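Local coordinates for protein lithostathine-1-alpha (Homo sapiens, PDB 1QDD) that may inhibit spontaneous calcium carbonate precipitation in pancreatic fluid and, as a secreted C-type lectin-like protein, probably binds oligosaccharides and peptidoglycan, at residues A[13-16]-A[17-20]; A[37-40]-A[41-45]; A[59-62]-A[63-66]; A[80-83]-A[84-88]. The protein carries 1 engineered substitution. All coordinates share one frame; numbering follows the deposited sequence.

Interaction 1: A[13-16]-A[17-20]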
ATOM      1  N   SER A  13     -12.737  -3.680 -15.577  1.00 35.26           N
ATOM      2  CA  SER A  13     -11.547  -4.519 -15.622  1.00 32.66           C
ATOM      3  C   SER A  13     -10.286  -3.685 -15.425  1.00 29.87           C
ATOM      4  O   SER A  13     -10.204  -2.565 -15.929  1.00 29.92           O
ATOM      5  CB  SER A  13     -11.437  -5.231 -16.974  1.00 33.46           C
ATOM      6  OG  SER A  13     -12.250  -6.389 -17.008  1.00 35.10           O
ATOM      7  N   CYS A  14      -9.283  -4.246 -14.768  1.00 25.22           N
ATOM      8  CA  CYS A  14      -8.016  -3.554 -14.549  1.00 22.45           C
ATOM      9  C   CYS A  14      -7.045  -3.857 -15.687  1.00 23.07           C
ATOM     10  O   CYS A  14      -7.047  -4.968 -16.228  1.00 22.74           O
ATOM     11  CB  CYS A  14      -7.429  -4.000 -13.209  1.00 19.21           C
ATOM     12  SG  CYS A  14      -8.404  -3.556 -11.749  1.00 15.75           S
ATOM     13  N   PRO A  15      -6.161  -2.922 -16.003  1.00 23.28           N
ATOM     14  CA  PRO A  15      -5.200  -3.105 -17.081  1.00 23.65           C
ATOM     15  C   PRO A  15      -4.153  -4.179 -16.855  1.00 23.83           C
ATOM     16  O   PRO A  15      -3.874  -4.579 -15.720  1.00 22.32           O
ATOM     17  CB  PRO A  15      -4.561  -1.737 -17.250  1.00 24.31           C
ATOM     18  CG  PRO A  15      -4.928  -0.917 -16.074  1.00 24.43           C
ATOM     19  CD  PRO A  15      -6.116  -1.563 -15.420  1.00 23.64           C
ATOM     20  N   GLU A  16      -3.514  -4.646 -17.935  1.00 22.42           N
ATOM     21  CA  GLU A  16      -2.441  -5.629 -17.864  1.00 22.26           C
ATOM     22  C   GLU A  16      -1.404  -5.228 -16.821  1.00 21.01           C
ATOM     23  O   GLU A  16      -0.954  -4.087 -16.787  1.00 21.74           O
ATOM     24  CB  GLU A  16      -1.723  -5.826 -19.212  1.00 23.29           C
ATOM     25  CG  GLU A  16      -0.551  -6.782 -19.210  1.00 24.40           C
ATOM     26  CD  GLU A  16       0.446  -6.679 -20.342  1.00 25.32           C
ATOM     27  OE1 GLU A  16       0.338  -5.777 -21.194  1.00 25.99           O
ATOM     28  OE2 GLU A  16       1.385  -7.514 -20.390  1.00 25.42           O
ATOM     29  N   GLY A  17      -1.006  -6.174 -15.979  1.00 20.15           N
ATOM     30  CA  GLY A  17      -0.024  -5.937 -14.941  1.00 19.21           C
ATOM     31  C   GLY A  17      -0.616  -5.505 -13.610  1.00 18.06           C
ATOM     32  O   GLY A  17       0.101  -5.360 -12.626  1.00 19.82           O
ATOM     33  N   THR A  18      -1.924  -5.244 -13.583  1.00 16.72           N
ATOM     34  CA  THR A  18      -2.610  -4.824 -12.356  1.00 15.04           C
ATOM     35  C   THR A  18      -3.740  -5.800 -12.056  1.00 15.41           C
ATOM     36  O   THR A  18      -4.218  -6.531 -12.932  1.00 17.93           O
ATOM     37  CB  THR A  18      -3.106  -3.376 -12.381  1.00 14.45           C
ATOM     38  OG1 THR A  18      -4.309  -3.265 -13.162  1.00 16.27           O
ATOM     39  CG2 THR A  18      -2.087  -2.379 -12.899  1.00 14.29           C
ATOM     40  N   ASN A  19      -4.118  -5.911 -10.787  1.00 15.19           N
ATOM     41  CA  ASN A  19      -5.107  -6.881 -10.332  1.00 15.55           C
ATOM     42  C   ASN A  19      -6.264  -6.226  -9.591  1.00 14.14           C
ATOM     43  O   ASN A  19      -6.070  -5.342  -8.751  1.00 13.07           O
ATOM     44  CB  ASN A  19      -4.422  -7.889  -9.406  1.00 18.23           C
ATOM     45  CG  ASN A  19      -3.551  -8.902 -10.119  1.00 21.51           C
ATOM     46  OD1 ASN A  19      -2.470  -8.574 -10.594  1.00 22.56           O
ATOM     47  ND2 ASN A  19      -4.014 -10.145 -10.204  1.00 24.27           N
ATOM     48  N   ALA A  20      -7.473  -6.727  -9.847  1.00 14.30           N
ATOM     49  CA  ALA A  20      -8.685  -6.208  -9.233  1.00 14.45           C
ATOM     50  C   ALA A  20      -9.009  -6.800  -7.870  1.00 14.87           C
ATOM     51  O   ALA A  20      -8.923  -8.010  -7.684  1.00 15.27           O
ATOM     52  CB  ALA A  20      -9.875  -6.479 -10.166  1.00 16.04           C
TER
HETATM   53  O   HOH W   1      -5.774  -7.509 -15.125  1.00 39.00           O
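Cys14 meets the strand-forming end of this turn through both of its side-chain atoms. CB of Cys14 lies 3.2 Å from OG1 of Thr18, while SG, turned beside the backbone N at chi1 -64°, rests 3.6 Å from CB of Ala20. The carbonyl of Cys14 is tied to the same end less directly: a single water donates to Cys14 O and to Thr18 O and so links the two ends of the turn. Pro15 opens a type II beta turn that closes at Thr18, and its carbonyl oxygen is gripped twice by that one residue. Thr18 N reaches Pro15 O at 3.0 Å, and Thr18 OG1 donates to the same oxygen at 2.9 Å; the hydroxyl comes in tilted only 16° from the carbonyl plane. OG1 of Thr18 also passes 3.4 Å from CD of Pro15. Glu16 and Gly17 form the corner, where the positive phi of Gly17 (91°) suits the third position of a type II turn. The turn lies on the surface and leads into strand 19-21, which pairs antiparallel with strand 24-33; the Cys14-Cys25 disulfide fastens it to that neighbour, and Thr18 packs on Cys25 and Tyr27.

Interaction 2: A[37-40]-A[41-45]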
ATOM      1  N   ASP A  37       8.857   9.176  -2.579  1.00 10.27           N
ATOM      2  CA  ASP A  37       9.030   8.947  -4.008  1.00 10.98           C
ATOM      3  C   ASP A  37       8.158   7.798  -4.509  1.00 10.27           C
ATOM      4  O   ASP A  37       7.636   7.867  -5.629  1.00 11.05           O
ATOM      5  CB  ASP A  37      10.502   8.748  -4.369  1.00 12.17           C
ATOM      6  CG  ASP A  37      11.322  10.025  -4.257  1.00 15.62           C
ATOM      7  OD1 ASP A  37      10.740  11.118  -4.143  1.00 16.68           O
ATOM      8  OD2 ASP A  37      12.571   9.928  -4.286  1.00 16.39           O
ATOM      9  N   ALA A  38       7.924   6.776  -3.690  1.00 10.11           N
ATOM     10  CA  ALA A  38       7.021   5.677  -4.020  1.00  9.70           C
ATOM     11  C   ALA A  38       5.586   6.196  -4.100  1.00  9.02           C
ATOM     12  O   ALA A  38       4.878   5.886  -5.068  1.00  9.75           O
ATOM     13  CB  ALA A  38       7.151   4.561  -3.003  1.00  9.34           C
ATOM     14  N   ASP A  39       5.150   6.998  -3.128  1.00  9.12           N
ATOM     15  CA  ASP A  39       3.793   7.544  -3.187  1.00  9.37           C
ATOM     16  C   ASP A  39       3.605   8.445  -4.407  1.00  9.91           C
ATOM     17  O   ASP A  39       2.543   8.387  -5.040  1.00 10.25           O
ATOM     18  CB  ASP A  39       3.449   8.272  -1.891  1.00 10.59           C
ATOM     19  CG  ASP A  39       1.970   8.555  -1.754  1.00 11.93           C
ATOM     20  OD1 ASP A  39       1.152   7.621  -1.650  1.00 12.86           O
ATOM     21  OD2 ASP A  39       1.584   9.749  -1.752  1.00 15.34           O
ATOM     22  N   LEU A  40       4.609   9.221  -4.779  1.00 10.35           N
ATOM     23  CA  LEU A  40       4.532  10.048  -5.991  1.00 11.34           C
ATOM     24  C   LEU A  40       4.412   9.203  -7.239  1.00 11.14           C
ATOM     25  O   LEU A  40       3.632   9.538  -8.146  1.00 12.15           O
ATOM     26  CB  LEU A  40       5.740  10.991  -6.059  1.00 14.95           C
ATOM     27  CG  LEU A  40       5.737  12.161  -5.074  1.00 18.14           C
ATOM     28  CD1 LEU A  40       7.071  12.898  -5.103  1.00 19.44           C
ATOM     29  CD2 LEU A  40       4.595  13.130  -5.339  1.00 19.85           C
ATOM     30  N   TYR A  41       5.107   8.064  -7.346  1.00 10.75           N
ATOM     31  CA  TYR A  41       4.965   7.172  -8.486  1.00 10.72           C
ATOM     32  C   TYR A  41       3.516   6.715  -8.581  1.00  9.98           C
ATOM     33  O   TYR A  41       2.873   6.725  -9.645  1.00 10.67           O
ATOM     34  CB  TYR A  41       5.922   5.964  -8.397  1.00 10.94           C
ATOM     35  CG  TYR A  41       5.788   5.010  -9.565  1.00 11.75           C
ATOM     36  CD1 TYR A  41       6.679   5.057 -10.639  1.00 12.94           C
ATOM     37  CD2 TYR A  41       4.783   4.059  -9.638  1.00 11.76           C
ATOM     38  CE1 TYR A  41       6.552   4.197 -11.722  1.00 12.59           C
ATOM     39  CE2 TYR A  41       4.638   3.216 -10.714  1.00 12.34           C
ATOM     40  CZ  TYR A  41       5.532   3.280 -11.755  1.00 12.22           C
ATOM     41  OH  TYR A  41       5.382   2.422 -12.833  1.00 15.18           O
ATOM     42  N   CYS A  42       2.945   6.278  -7.443  1.00  8.97           N
ATOM     43  CA  CYS A  42       1.564   5.821  -7.447  1.00  9.45           C
ATOM     44  C   CYS A  42       0.584   6.909  -7.876  1.00 10.06           C
ATOM     45  O   CYS A  42      -0.408   6.611  -8.560  1.00 11.32           O
ATOM     46  CB  CYS A  42       1.154   5.274  -6.089  1.00  9.47           C
ATOM     47  SG  CYS A  42       2.078   3.899  -5.393  1.00  9.37           S
ATOM     48  N   GLN A  43       0.827   8.155  -7.485  1.00 10.73           N
ATOM     49  CA  GLN A  43      -0.034   9.274  -7.863  1.00 12.25           C
ATOM     50  C   GLN A  43       0.044   9.528  -9.362  1.00 13.89           C
ATOM     51  O   GLN A  43      -0.950   9.885 -10.004  1.00 15.22           O
ATOM     52  CB  GLN A  43       0.383  10.536  -7.098  1.00 13.11           C
ATOM     53  CG  GLN A  43       0.084  10.526  -5.618  1.00 15.15           C
ATOM     54  CD  GLN A  43       0.437  11.782  -4.855  1.00 18.46           C
ATOM     55  OE1 GLN A  43       1.049  11.717  -3.783  1.00 20.48           O
ATOM     56  NE2 GLN A  43       0.042  12.932  -5.383  1.00 20.02           N
ATOM     57  N   ASN A  44       1.240   9.409  -9.929  1.00 14.50           N
ATOM     58  CA  ASN A  44       1.457   9.692 -11.348  1.00 16.59           C
ATOM     59  C   ASN A  44       0.793   8.681 -12.257  1.00 17.34           C
ATOM     60  O   ASN A  44       0.454   9.035 -13.405  1.00 17.73           O
ATOM     61  CB  ASN A  44       2.952   9.803 -11.636  1.00 17.70           C
ATOM     62  CG  ASN A  44       3.628  11.036 -11.085  1.00 19.34           C
ATOM     63  OD1 ASN A  44       2.992  12.047 -10.796  1.00 20.78           O
ATOM     64  ND2 ASN A  44       4.943  10.961 -10.916  1.00 21.05           N
ATOM     65  N   MET A  45       0.574   7.433 -11.849  1.00 18.39           N
ATOM     66  CA  MET A  45      -0.075   6.429 -12.678  1.00 19.14           C
ATOM     67  C   MET A  45      -1.516   6.179 -12.281  1.00 19.42           C
ATOM     68  O   MET A  45      -1.877   5.410 -11.383  1.00 20.24           O
ATOM     69  CB  MET A  45       0.723   5.116 -12.638  1.00 20.69           C
ATOM     70  CG  MET A  45       2.225   5.256 -12.754  1.00 21.35           C
ATOM     71  SD  MET A  45       2.788   6.285 -14.114  1.00 24.24           S
ATOM     72  CE  MET A  45       4.540   5.960 -14.146  1.00 24.30           C
TER
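Gln43 reaches toward Asp39 and Leu40 on the preceding turn of helix 35-44, the first helix of the C-type lectin fold, and its side chain crosses theirs at a slant. CB of Gln43 lies near two carbonyls, 3.6 Å from Leu40 O and slightly farther from Asp39 O. CG of Gln43, which the first torsion (chi1 -70°) places anti to its own carbonyl carbon, comes closer to the second of these, 3.3 Å from Asp39 O. From there the chain is extended, and CD of Gln43 arrives 3.9 Å from OD2 of Asp39. The terminal amide thus ends beside the carboxylate, with the two planes 66° apart. That carboxylate has its main partners elsewhere: OD1 of Asp39 accepts from Leu50 N, Asn49 ND2 and Ser92 OG, so the buried acid ties the helix to strand 49-50. On another side of the helix, Cys42 forms the disulfide to Cys140, and Ala38 and Cys42 pack against Phe138 of strand 136-143. Beneath these side chains runs the regular i to i+4 ladder, in which Gln43 N donates to Asp39 O and Asn44 N to Leu40 O. The Cys42 sulfur also stays near this ladder, with SG lying 3.4 Å from Ala38 O, the carbonyl that accepts from Cys42 N at 3.1 Å.

Interaction 3: A[59-62]-A[63-66]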
ATOM      1  N   GLY A  59      -5.880  -6.808   3.532  1.00  8.86           N
ATOM      2  CA  GLY A  59      -4.521  -7.171   3.916  1.00  9.49           C
ATOM      3  C   GLY A  59      -4.133  -8.533   3.370  1.00  9.79           C
ATOM      4  O   GLY A  59      -2.995  -8.729   2.901  1.00  9.82           O
ATOM      5  N   ALA A  60      -5.029  -9.508   3.399  1.00  9.53           N
ATOM      6  CA  ALA A  60      -4.779 -10.848   2.880  1.00  9.85           C
ATOM      7  C   ALA A  60      -4.602 -10.806   1.375  1.00  9.60           C
ATOM      8  O   ALA A  60      -3.712 -11.499   0.831  1.00 10.72           O
ATOM      9  CB  ALA A  60      -5.906 -11.785   3.286  1.00 10.90           C
ATOM     10  N   PHE A  61      -5.381 -10.038   0.646  1.00  9.42           N
ATOM     11  CA  PHE A  61      -5.241  -9.865  -0.787  1.00  9.98           C
ATOM     12  C   PHE A  61      -3.873  -9.286  -1.125  1.00  9.36           C
ATOM     13  O   PHE A  61      -3.168  -9.789  -2.024  1.00  9.80           O
ATOM     14  CB  PHE A  61      -6.382  -8.993  -1.340  1.00 10.75           C
ATOM     15  CG  PHE A  61      -6.190  -8.673  -2.800  1.00 12.71           C
ATOM     16  CD1 PHE A  61      -6.505  -9.593  -3.779  1.00 14.51           C
ATOM     17  CD2 PHE A  61      -5.642  -7.460  -3.180  1.00 13.50           C
ATOM     18  CE1 PHE A  61      -6.295  -9.307  -5.116  1.00 16.02           C
ATOM     19  CE2 PHE A  61      -5.425  -7.164  -4.514  1.00 14.99           C
ATOM     20  CZ  PHE A  61      -5.746  -8.093  -5.475  1.00 15.14           C
ATOM     21  N   VAL A  62      -3.472  -8.209  -0.462  1.00  7.93           N
ATOM     22  CA  VAL A  62      -2.179  -7.567  -0.717  1.00  8.35           C
ATOM     23  C   VAL A  62      -1.016  -8.507  -0.427  1.00  8.58           C
ATOM     24  O   VAL A  62      -0.061  -8.621  -1.237  1.00  9.06           O
ATOM     25  CB  VAL A  62      -2.082  -6.244   0.059  1.00  8.52           C
ATOM     26  CG1 VAL A  62      -0.663  -5.686  -0.005  1.00 10.27           C
ATOM     27  CG2 VAL A  62      -3.082  -5.209  -0.453  1.00 10.51           C
ATOM     28  N   ALA A  63      -1.062  -9.270   0.651  1.00  8.37           N
ATOM     29  CA  ALA A  63      -0.020 -10.252   0.966  1.00  8.54           C
ATOM     30  C   ALA A  63       0.096 -11.292  -0.140  1.00 10.01           C
ATOM     31  O   ALA A  63       1.214 -11.670  -0.557  1.00 10.34           O
ATOM     32  CB  ALA A  63      -0.284 -10.888   2.324  1.00 10.26           C
ATOM     33  N   SER A  64      -1.017 -11.786  -0.654  1.00  9.80           N
ATOM     34  CA  SER A  64      -1.037 -12.787  -1.716  1.00 11.65           C
ATOM     35  C   SER A  64      -0.451 -12.233  -3.001  1.00 11.35           C
ATOM     36  O   SER A  64       0.312 -12.919  -3.714  1.00 12.21           O
ATOM     37  CB  SER A  64      -2.460 -13.293  -1.945  1.00 14.00           C
ATOM     38  OG  SER A  64      -3.221 -12.478  -2.802  1.00 20.53           O
ATOM     39  N   LEU A  65      -0.752 -10.993  -3.350  1.00  9.87           N
ATOM     40  CA  LEU A  65      -0.230 -10.312  -4.516  1.00 10.56           C
ATOM     41  C   LEU A  65       1.280 -10.213  -4.475  1.00  9.80           C
ATOM     42  O   LEU A  65       1.986 -10.468  -5.468  1.00 10.74           O
ATOM     43  CB  LEU A  65      -0.864  -8.920  -4.604  1.00 13.35           C
ATOM     44  CG  LEU A  65      -0.540  -8.110  -5.860  1.00 15.39           C
ATOM     45  CD1 LEU A  65      -1.132  -8.775  -7.093  1.00 18.59           C
ATOM     46  CD2 LEU A  65      -1.080  -6.692  -5.756  1.00 18.25           C
ATOM     47  N   ILE A  66       1.847  -9.860  -3.335  1.00  8.69           N
ATOM     48  CA  ILE A  66       3.300  -9.768  -3.168  1.00  9.13           C
ATOM     49  C   ILE A  66       3.910 -11.155  -3.299  1.00  9.59           C
ATOM     50  O   ILE A  66       4.918 -11.343  -4.013  1.00 10.02           O
ATOM     51  CB  ILE A  66       3.681  -9.081  -1.851  1.00  8.13           C
ATOM     52  CG1 ILE A  66       3.190  -7.633  -1.821  1.00  9.04           C
ATOM     53  CG2 ILE A  66       5.197  -9.146  -1.677  1.00  9.58           C
ATOM     54  CD1 ILE A  66       3.156  -7.023  -0.433  1.00 10.12           C
TER
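Ser64 turns its hydroxyl back onto Phe61 in helix 56-68, the second helix of the C-type lectin fold. Ser64 OG donates to Phe61 O at 2.8 Å, an i to i-3 bond that a serine can make within a helix when OG stands between its own backbone N and carbonyl carbon (chi1 84°). The acceptor is shared: Leu65 N also donates to Phe61 O, at 3.0 Å, so this carbonyl satisfies a regular helical amide and a side-chain hydroxyl together. The amide approaches with a C=O...N angle of 159°, whereas the hydroxyl comes in at a more bent 125°. The other amides follow the plain i to i+4 pattern: Ala63 N is answered by Gly59 O, Ser64 N by Ala60 O, and Ile66 N by Val62 O. The last of these carbonyls is met nearly head-on by its donor. Beyond the segments, Ile66 O is taken up by the hydroxyl of Ser69. Apolar groups cover the buried flank, where Val62 and Ile66 both touch Leu118 of strand 115-119, while the Phe61 ring stacks with Tyr21 and meets Tyr26 edge-to-face. Between the two aliphatic residues, CG1 of Val62 lies 4.1 Å from CD1 of Ile66.

Interaction 4: A[80-83]-A[84-88]. Engineered in segment 84-88: Ala88 (natural residue Arg).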
ATOM      1  N   LEU A  80       1.012   4.130   5.165  1.00  6.99           N
ATOM      2  CA  LEU A  80       0.834   4.642   6.521  1.00  7.03           C
ATOM      3  C   LEU A  80       2.069   5.380   6.994  1.00  7.49           C
ATOM      4  O   LEU A  80       3.200   4.899   6.792  1.00  8.66           O
ATOM      5  CB  LEU A  80       0.453   3.512   7.479  1.00  8.34           C
ATOM      6  CG  LEU A  80      -0.233   3.915   8.793  1.00  9.72           C
ATOM      7  CD1 LEU A  80      -1.673   4.346   8.580  1.00 10.93           C
ATOM      8  CD2 LEU A  80      -0.216   2.763   9.797  1.00 11.31           C
ATOM      9  N   HIS A  81       1.899   6.554   7.599  1.00  8.13           N
ATOM     10  CA  HIS A  81       3.027   7.346   8.093  1.00  7.97           C
ATOM     11  C   HIS A  81       2.589   8.212   9.264  1.00  9.16           C
ATOM     12  O   HIS A  81       1.386   8.371   9.521  1.00  9.42           O
ATOM     13  CB  HIS A  81       3.682   8.158   6.980  1.00  9.68           C
ATOM     14  CG  HIS A  81       2.879   9.296   6.439  1.00 11.44           C
ATOM     15  ND1 HIS A  81       3.438  10.544   6.225  1.00 13.22           N
ATOM     16  CD2 HIS A  81       1.595   9.390   6.029  1.00 12.82           C
ATOM     17  CE1 HIS A  81       2.516  11.348   5.731  1.00 14.70           C
ATOM     18  NE2 HIS A  81       1.381  10.696   5.612  1.00 14.05           N
ATOM     19  N   ASP A  82       3.544   8.755   9.994  1.00  9.34           N
ATOM     20  CA  ASP A  82       3.355   9.599  11.188  1.00 10.38           C
ATOM     21  C   ASP A  82       3.917  10.970  10.844  1.00 12.14           C
ATOM     22  O   ASP A  82       5.088  11.254  11.136  1.00 12.16           O
ATOM     23  CB  ASP A  82       4.092   8.939  12.355  1.00 11.54           C
ATOM     24  CG  ASP A  82       4.075   9.684  13.676  1.00 12.51           C
ATOM     25  OD1 ASP A  82       3.321  10.684  13.758  1.00 13.92           O
ATOM     26  OD2 ASP A  82       4.820   9.284  14.604  1.00 12.97           O
ATOM     27  N   PRO A  83       3.137  11.824  10.185  1.00 12.74           N
ATOM     28  CA  PRO A  83       3.639  13.081   9.675  1.00 14.83           C
ATOM     29  C   PRO A  83       4.099  14.115  10.681  1.00 15.70           C
ATOM     30  O   PRO A  83       5.021  14.871  10.319  1.00 17.90           O
ATOM     31  CB  PRO A  83       2.508  13.618   8.802  1.00 15.65           C
ATOM     32  CG  PRO A  83       1.276  12.955   9.305  1.00 15.42           C
ATOM     33  CD  PRO A  83       1.713  11.600   9.810  1.00 13.59           C
ATOM     34  N   LYS A  84       3.551  14.126  11.883  1.00 14.44           N
ATOM     35  CA  LYS A  84       3.947  15.116  12.892  1.00 15.06           C
ATOM     36  C   LYS A  84       4.891  14.539  13.922  1.00 16.52           C
ATOM     37  O   LYS A  84       5.216  15.171  14.938  1.00 17.67           O
ATOM     38  CB  LYS A  84       2.680  15.713  13.528  1.00 14.87           C
ATOM     39  CG  LYS A  84       1.742  16.345  12.514  1.00 14.83           C
ATOM     40  CD  LYS A  84       0.491  16.917  13.168  1.00 14.71           C
ATOM     41  CE  LYS A  84      -0.556  17.308  12.145  1.00 15.39           C
ATOM     42  NZ  LYS A  84      -1.847  17.728  12.774  1.00 14.54           N
ATOM     43  N   LYS A  85       5.346  13.307  13.730  1.00 16.25           N
ATOM     44  CA  LYS A  85       6.264  12.599  14.607  1.00 17.05           C
ATOM     45  C   LYS A  85       5.782  12.488  16.043  1.00 17.27           C
ATOM     46  O   LYS A  85       6.554  12.472  17.011  1.00 18.63           O
ATOM     47  CB  LYS A  85       7.670  13.222  14.543  1.00 18.45           C
ATOM     48  CG  LYS A  85       8.222  13.241  13.129  1.00 20.49           C
ATOM     49  CD  LYS A  85       9.645  13.771  13.061  1.00 22.87           C
ATOM     50  CE  LYS A  85      10.339  13.260  11.809  1.00 25.06           C
ATOM     51  NZ  LYS A  85      10.035  14.117  10.634  1.00 26.88           N
ATOM     52  N   ASN A  86       4.473  12.336  16.213  1.00 16.15           N
ATOM     53  CA  ASN A  86       3.838  12.263  17.518  1.00 16.05           C
ATOM     54  C   ASN A  86       3.018  11.005  17.718  1.00 15.68           C
ATOM     55  O   ASN A  86       2.123  10.856  18.544  1.00 17.64           O
ATOM     56  CB  ASN A  86       2.968  13.493  17.768  1.00 15.67           C
ATOM     57  CG  ASN A  86       1.812  13.646  16.813  1.00 15.80           C
ATOM     58  OD1 ASN A  86       1.691  12.965  15.790  1.00 15.10           O
ATOM     59  ND2 ASN A  86       0.902  14.566  17.106  1.00 16.40           N
ATOM     60  N   ARG A  87       3.294  10.021  16.848  1.00 15.68           N
ATOM     61  CA  ARG A  87       2.647   8.725  16.891  1.00 17.18           C
ATOM     62  C   ARG A  87       1.156   8.790  16.631  1.00 16.54           C
ATOM     63  O   ARG A  87       0.329   8.074  17.187  1.00 18.55           O
ATOM     64  CB  ARG A  87       3.035   8.008  18.191  1.00 19.35           C
ATOM     65  CG  ARG A  87       4.216   7.107  17.999  1.00 21.22           C
ATOM     66  CD  ARG A  87       5.562   7.800  17.720  1.00 19.91           C
ATOM     67  NE  ARG A  87       6.264   6.542  17.397  1.00 17.85           N
ATOM     68  CZ  ARG A  87       6.533   6.100  16.188  1.00 16.17           C
ATOM     69  NH1 ARG A  87       6.356   6.865  15.122  1.00 15.87           N
ATOM     70  NH2 ARG A  87       7.125   4.918  16.019  1.00 16.67           N
ATOM     71  N   ALA A  88       0.771   9.639  15.676  1.00 14.51           N
ATOM     72  CA  ALA A  88      -0.581   9.747  15.156  1.00 13.74           C
ATOM     73  C   ALA A  88      -0.551   9.373  13.663  1.00 12.48           C
ATOM     74  O   ALA A  88      -0.016  10.124  12.843  1.00 13.74           O
ATOM     75  CB  ALA A  88      -1.163  11.135  15.346  1.00 14.72           C
TER
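The carboxylate of Asp82 draws the following loop around itself, with Arg87 as its principal partner. OD2 of Asp82 accepts twice from that residue: Arg87 N donates at 2.8 Å on the syn side but well out of the carboxylate plane, and Arg87 NH1 closes a salt bridge at 2.9 Å, meeting the anti lone pair of that oxygen. The guanidinium presents its edge, with OD2 only 9° out of its plane, and the two flat groups lie nearly coplanar, 29° apart. A bend at chi2 of 68° turns the arginine chain back to the acid, the two side chains crossing at about a right angle, so that main chain and side chain of one residue grip one oxygen. The other oxygen, OD1 of Asp82, takes Asn86 N at 3.2 Å and, more weakly, Ala88 N at 3.4 Å; Ala88 is an engineered residue, arginine in the natural sequence. Asp82 itself is buried although the loop is at the surface, and its negative charge is probably offset by these N-H groups and the guanidinium. Arg87 also bridges outward, through NH2 to Asp129 and Ser108 O and through NH1 to Gly113 O. Asp82 O receives a weak bond from Lys85 N at 3.3 Å, closing a type I turn across Pro83 and Lys84. Farther out, Pro83 sets its CD over one face of the His81 ring, 4.1 Å above the plane, and the ring stacks with Trp35. Lys85 makes a cation-pi contact with Tyr114. The whole is a loop arranged round the Asp82 carboxylate that joins strands 80-81 and 90-91, a two-stranded antiparallel hairpin of the C-type lectin domain.

How the interactions relate
The four contacts show how local chemistry follows place in one C-type lectin fold. Interactions 2 and 3 are partly buried helix turns on opposite sides of the chain's centre, each with an apolar flank against the main sheet; a buried acid bonded to residues outside its helix distinguishes interaction 2, a doubly used carbonyl interaction 3. Interactions 1 and 4 are surface turns with centres about 32 Å apart: one is braced by a disulfide and a threonine hydroxyl, the other by a carboxylate and an arginine. Only interactions 1 and 3 touch, where Asn19 and Ala20 pack on Phe61 and Leu65. Disulfide cysteines anchor interactions 1 and 2.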